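Uncharacterized protein (PDB 4DQA) is of unknown function but probably binds carbohydrate, pairing a BT_3987-like N-terminal domain with a concanavalin A-like lectin/glucanase domain. Local coordinates at residues 57-60 and 65-68; 208-213 and 251-256. All coordinates share one frame; numbering follows the deposited sequence. Where two conformers were deposited one is given.

Contact 1. Residues 57-60 and 65-68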
loop_
_atom_site.group_PDB
_atom_site.type_symbol
_atom_site.label_atom_id
_atom_site.label_comp_id
_atom_site.label_asym_id
_atom_site.label_seq_id
_atom_site.Cartn_x
_atom_site.Cartn_y
_atom_site.Cartn_z
ATOM N N GLU A 57 19.838 -2.783 12.594
ATOM C CA GLU A 57 20.090 -4.030 13.319
ATOM C C GLU A 57 18.815 -4.656 13.840
ATOM O O GLU A 57 18.674 -5.876 13.829
ATOM C CB GLU A 57 21.024 -3.842 14.502
ATOM C CG GLU A 57 22.454 -3.602 14.180
ATOM C CD GLU A 57 23.289 -3.554 15.440
ATOM O OE1 GLU A 57 23.332 -2.498 16.086
ATOM O OE2 GLU A 57 23.920 -4.569 15.772
ATOM N N TYR A 58 17.908 -3.818 14.336
ATOM C CA TYR A 58 16.635 -4.303 14.850
ATOM C C TYR A 58 15.847 -4.928 13.706
ATOM O O TYR A 58 15.327 -6.047 13.802
ATOM C CB TYR A 58 15.856 -3.128 15.487
ATOM C CG TYR A 58 14.617 -3.550 16.236
ATOM C CD1 TYR A 58 13.467 -3.853 15.561
ATOM C CD2 TYR A 58 14.611 -3.593 17.628
ATOM C CE1 TYR A 58 12.321 -4.229 16.237
ATOM C CE2 TYR A 58 13.461 -3.971 18.322
ATOM C CZ TYR A 58 12.337 -4.281 17.617
ATOM O OH TYR A 58 11.161 -4.676 18.263
ATOM N N ASN A 59 15.765 -4.233 12.588
ATOM C CA ASN A 59 14.987 -4.746 11.467
ATOM C C ASN A 59 15.594 -6.045 10.946
ATOM O O ASN A 59 14.874 -6.968 10.558
ATOM C CB ASN A 59 14.928 -3.718 10.351
ATOM C CG ASN A 59 13.923 -2.596 10.629
ATOM O OD1 ASN A 59 12.987 -2.753 11.417
ATOM N ND2 ASN A 59 14.129 -1.468 9.976
ATOM N N ALA A 60 16.918 -6.145 10.957
ATOM C CA ALA A 60 17.552 -7.386 10.481
ATOM C C ALA A 60 17.298 -8.549 11.456
ATOM O O ALA A 60 17.065 -9.692 11.049
ATOM C CB ALA A 60 19.033 -7.158 10.268
ATOM N N ASN A 65 10.203 -3.679 9.575
ATOM C CA ASN A 65 10.346 -2.681 8.524
ATOM C C ASN A 65 10.211 -1.270 9.068
ATOM O O ASN A 65 9.739 -0.359 8.391
ATOM C CB ASN A 65 9.310 -2.915 7.421
ATOM C CG ASN A 65 9.933 -2.911 6.045
ATOM O OD1 ASN A 65 9.812 -3.880 5.292
ATOM N ND2 ASN A 65 10.627 -1.822 5.712
ATOM N N TYR A 66 10.673 -1.072 10.298
ATOM C CA TYR A 66 10.573 0.253 10.894
ATOM C C TYR A 66 11.450 1.301 10.205
ATOM O O TYR A 66 12.604 1.049 9.842
ATOM C CB TYR A 66 10.896 0.217 12.393
ATOM C CG TYR A 66 9.904 -0.601 13.177
ATOM C CD1 TYR A 66 8.617 -0.124 13.442
ATOM C CD2 TYR A 66 10.236 -1.862 13.637
ATOM C CE1 TYR A 66 7.715 -0.880 14.149
ATOM C CE2 TYR A 66 9.338 -2.625 14.339
ATOM C CZ TYR A 66 8.079 -2.132 14.598
ATOM O OH TYR A 66 7.186 -2.898 15.308
ATOM N N GLU A 67 10.864 2.482 10.029
ATOM C CA GLU A 67 11.551 3.649 9.496
ATOM C C GLU A 67 11.956 4.585 10.630
ATOM O O GLU A 67 11.164 4.864 11.504
ATOM C CB GLU A 67 10.603 4.400 8.557
ATOM C CG GLU A 67 10.520 3.830 7.153
ATOM C CD GLU A 67 11.312 4.662 6.175
ATOM O OE1 GLU A 67 12.556 4.635 6.259
ATOM O OE2 GLU A 67 10.694 5.363 5.345
HETATM N N MSE A 68 13.181 5.076 10.597
HETATM C CA MSE A 68 13.658 6.012 11.570
HETATM C C MSE A 68 12.998 7.377 11.403
HETATM O O MSE A 68 12.845 7.873 10.298
HETATM C CB MSE A 68 15.161 6.110 11.351
HETATM C CG MSE A 68 15.830 7.101 12.181
HETATM SE SE MSE A 68 16.626 6.258 13.711
HETATM C CE MSE A 68 17.321 7.823 14.326
HETATM O O HOH W 1 8.413 -4.384 17.410
#
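Asn59, on helix 52-62, meets the backbone of Tyr66 with both ends of its carboxamide and so illustrates how a single side-chain amide can pin a returning chain. Its CB points across the gap, and chi1 of -78° sets CG beside the backbone N and anti to the carbonyl carbon, from where the amide extends to the far segment. At CG the group divides. Asn59 OD1 accepts from Tyr66 N at 3.1 Å, a bent bond whose donor is tilted 32° from the carbonyl plane. The same oxygen lies at the edge of the Tyr66 ring, near its plane, 3.6 Å from Tyr66 CD2, and is also hydrogen-bonded to Thr64 OG1. Asn59 ND2 gives the straighter bond, 2.9 Å to Tyr66 O, in the plane of its own amide and on a lone pair of the acceptor. Gripped at both ends, the amide has its flip state fixed. In the E-set-like N-terminal domain the chain leaves helix 52-62, turns, and enters strand 67-68, which runs parallel to strand 107-117. Tyr58 adds a second contact, its CE1 3.9 Å from Tyr66 CE2, the two rings meeting obliquely with planes at 71°. One water joins their hydroxyls, 2.9 Å from Tyr58 OH, to which it donates, and 2.9 Å from Tyr66 OH, while Tyr58 OH also bonds Glu15 OE2.

Contact 2. Residues 208-213 and 251-256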
loop_
_atom_site.group_PDB
_atom_site.type_symbol
_atom_site.label_atom_id
_atom_site.label_comp_id
_atom_site.label_asym_id
_atom_site.label_seq_id
_atom_site.Cartn_x
_atom_site.Cartn_y
_atom_site.Cartn_z
ATOM N N GLY A 208 -9.721 -13.032 -24.542
ATOM C CA GLY A 208 -8.972 -12.406 -25.617
ATOM C C GLY A 208 -8.551 -13.439 -26.625
ATOM O O GLY A 208 -9.383 -14.136 -27.213
ATOM N N GLY A 209 -7.248 -13.537 -26.840
ATOM C CA GLY A 209 -6.717 -14.593 -27.690
ATOM C C GLY A 209 -6.822 -15.974 -27.060
ATOM O O GLY A 209 -6.786 -17.001 -27.761
ATOM N N GLN A 210 -6.914 -16.001 -25.732
ATOM C CA GLN A 210 -7.062 -17.232 -24.964
ATOM C C GLN A 210 -7.797 -16.875 -23.679
ATOM O O GLN A 210 -7.841 -15.701 -23.304
ATOM C CB GLN A 210 -5.699 -17.835 -24.637
ATOM C CG GLN A 210 -4.673 -16.812 -24.172
ATOM C CD GLN A 210 -4.075 -16.006 -25.312
ATOM O OE1 GLN A 210 -3.659 -16.560 -26.324
ATOM N NE2 GLN A 210 -4.034 -14.689 -25.148
ATOM N N ASN A 211 -8.381 -17.861 -23.004
ATOM C CA ASN A 211 -9.224 -17.554 -21.854
ATOM C C ASN A 211 -9.189 -18.598 -20.759
ATOM O O ASN A 211 -8.901 -19.774 -21.017
ATOM C CB ASN A 211 -10.672 -17.369 -22.313
ATOM C CG ASN A 211 -11.287 -18.654 -22.810
ATOM O OD1 ASN A 211 -11.175 -19.000 -23.990
ATOM N ND2 ASN A 211 -11.915 -19.387 -21.906
ATOM N N TYR A 212 -9.466 -18.163 -19.539
ATOM C CA TYR A 212 -9.772 -19.065 -18.444
ATOM C C TYR A 212 -10.470 -18.285 -17.355
ATOM O O TYR A 212 -10.520 -17.059 -17.394
ATOM C CB TYR A 212 -8.516 -19.766 -17.908
ATOM C CG TYR A 212 -7.503 -18.881 -17.204
ATOM C CD1 TYR A 212 -6.579 -18.139 -17.926
ATOM C CD2 TYR A 212 -7.444 -18.831 -15.819
ATOM C CE1 TYR A 212 -5.632 -17.343 -17.281
ATOM C CE2 TYR A 212 -6.495 -18.032 -15.157
ATOM C CZ TYR A 212 -5.603 -17.290 -15.897
ATOM O OH TYR A 212 -4.651 -16.521 -15.242
ATOM N N ARG A 213 -11.028 -18.998 -16.390
ATOM C CA ARG A 213 -11.859 -18.386 -15.368
ATOM C C ARG A 213 -11.715 -19.041 -14.009
ATOM O O ARG A 213 -11.168 -20.151 -13.878
ATOM C CB ARG A 213 -13.326 -18.429 -15.807
ATOM C CG ARG A 213 -13.886 -19.839 -15.928
ATOM C CD ARG A 213 -15.384 -19.751 -16.181
ATOM N NE ARG A 213 -16.060 -21.009 -16.473
ATOM C CZ ARG A 213 -16.396 -21.906 -15.553
ATOM N NH1 ARG A 213 -16.041 -21.711 -14.272
ATOM N NH2 ARG A 213 -17.047 -23.018 -15.921
ATOM N N TRP A 251 0.264 -20.354 -20.905
ATOM C CA TRP A 251 0.165 -19.821 -22.250
ATOM C C TRP A 251 1.530 -19.835 -22.874
ATOM O O TRP A 251 2.561 -19.815 -22.173
ATOM C CB TRP A 251 -0.307 -18.376 -22.223
ATOM C CG TRP A 251 -1.698 -18.170 -21.770
ATOM C CD1 TRP A 251 -2.711 -19.079 -21.777
ATOM C CD2 TRP A 251 -2.244 -16.957 -21.244
ATOM N NE1 TRP A 251 -3.857 -18.508 -21.286
ATOM C CE2 TRP A 251 -3.597 -17.206 -20.945
ATOM C CE3 TRP A 251 -1.716 -15.690 -20.979
ATOM C CZ2 TRP A 251 -4.443 -16.236 -20.419
ATOM C CZ3 TRP A 251 -2.552 -14.723 -20.450
ATOM C CH2 TRP A 251 -3.904 -15.007 -20.167
ATOM N N GLY A 252 1.550 -19.837 -24.201
ATOM C CA GLY A 252 2.790 -19.840 -24.945
ATOM C C GLY A 252 3.034 -18.521 -25.646
ATOM O O GLY A 252 4.013 -18.393 -26.362
ATOM N N ILE A 253 2.144 -17.543 -25.452
ATOM C CA ILE A 253 2.241 -16.298 -26.213
ATOM C C ILE A 253 3.431 -15.460 -25.776
ATOM O O ILE A 253 3.839 -15.478 -24.608
ATOM C CB ILE A 253 0.961 -15.415 -26.104
ATOM C CG1 ILE A 253 0.757 -14.931 -24.668
ATOM C CG2 ILE A 253 -0.259 -16.180 -26.602
ATOM C CD1 ILE A 253 -0.377 -13.929 -24.472
ATOM N N ASP A 254 3.972 -14.700 -26.715
ATOM C CA ASP A 254 5.119 -13.866 -26.420
ATOM C C ASP A 254 4.706 -12.592 -25.702
ATOM O O ASP A 254 5.548 -11.919 -25.099
ATOM C CB ASP A 254 5.856 -13.516 -27.704
ATOM C CG ASP A 254 6.609 -14.709 -28.285
ATOM O OD1 ASP A 254 6.728 -15.746 -27.588
ATOM O OD2 ASP A 254 7.083 -14.599 -29.432
ATOM N N GLY A 255 3.415 -12.271 -25.775
ATOM C CA GLY A 255 2.890 -11.055 -25.176
ATOM C C GLY A 255 1.681 -10.559 -25.949
ATOM O O GLY A 255 1.063 -11.296 -26.720
ATOM N N PHE A 256 1.346 -9.291 -25.755
ATOM C CA PHE A 256 0.240 -8.710 -26.501
ATOM C C PHE A 256 0.434 -7.201 -26.646
ATOM O O PHE A 256 1.142 -6.560 -25.862
ATOM C CB PHE A 256 -1.118 -9.015 -25.843
ATOM C CG PHE A 256 -1.417 -8.187 -24.607
ATOM C CD1 PHE A 256 -0.897 -8.529 -23.365
ATOM C CD2 PHE A 256 -2.251 -7.075 -24.681
ATOM C CE1 PHE A 256 -1.206 -7.775 -22.240
ATOM C CE2 PHE A 256 -2.566 -6.329 -23.564
ATOM C CZ PHE A 256 -2.027 -6.676 -22.340
HETATM O O HOH W 2 -6.032 -20.506 -21.041
#
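The backbones of residues 208-213 and 251-256 stay well apart, the closest CA atoms, those of Gln210 and Trp251, being 8.1 Å from each other, and side chains make the contact between them. The first segment leaves the end of strand 203-208, turns, and enters the short strand 212-213, an outer strand of a three-stranded antiparallel sheet; the second is a loop that follows strand 244-250. Gln210 bridges them. With chi1 at 44° and the chain bent at chi2, its CG is laid over one face of the indole, 3.5 Å from the centroid of the five-membered ring of Trp251 and 18° off the normal, a CH-pi contact. Beyond CG the amide turns toward Ile253, which comes from the opposite direction: Gln210 OE1 lies 3.4 Å from Ile253 CG2, and Gln210 NE2 is 3.8 Å from Ile253 CD1. Tyr212 meets the indole differently. The Trp251 atom CZ2 sits at the edge of the tyrosine ring, in its plane, 3.5 Å from Tyr212 CE1, with the ring planes at 67°, while the phenol OH is hydrogen-bonded to Thr237 OG1. A single water in the indole plane accepts from Trp251 NE1 at 3.0 Å and donates to Asn211 O. Met187 of strand 187-190 also packs against Gln210, Trp251 and Ile253, within the concanavalin A-like domain. The chemistry is therefore divided: dispersion and CH-pi contact join the side chains directly, and the polar link between the segments, which satisfies the indole N-H, is carried by water.

Contact 1 and contact 2 belong to different domains of one chain and come in series, the first closing before the second opens. Their centres lie 42 Å apart and their nearest atoms about 28 Å apart, so neither touches the other. They also differ in sequence span: four residues separate the segments of contact 1, whereas 37, many of them in strands, separate those of contact 2. The pair thus illustrates two ways in which segments meet in a beta-rich protein, direct amide-to-backbone bonds in one case and CH-pi and aromatic packing in the other, each with a bridging water. Neither contact is tied to a known binding site, so any relation to carbohydrate recognition remains open.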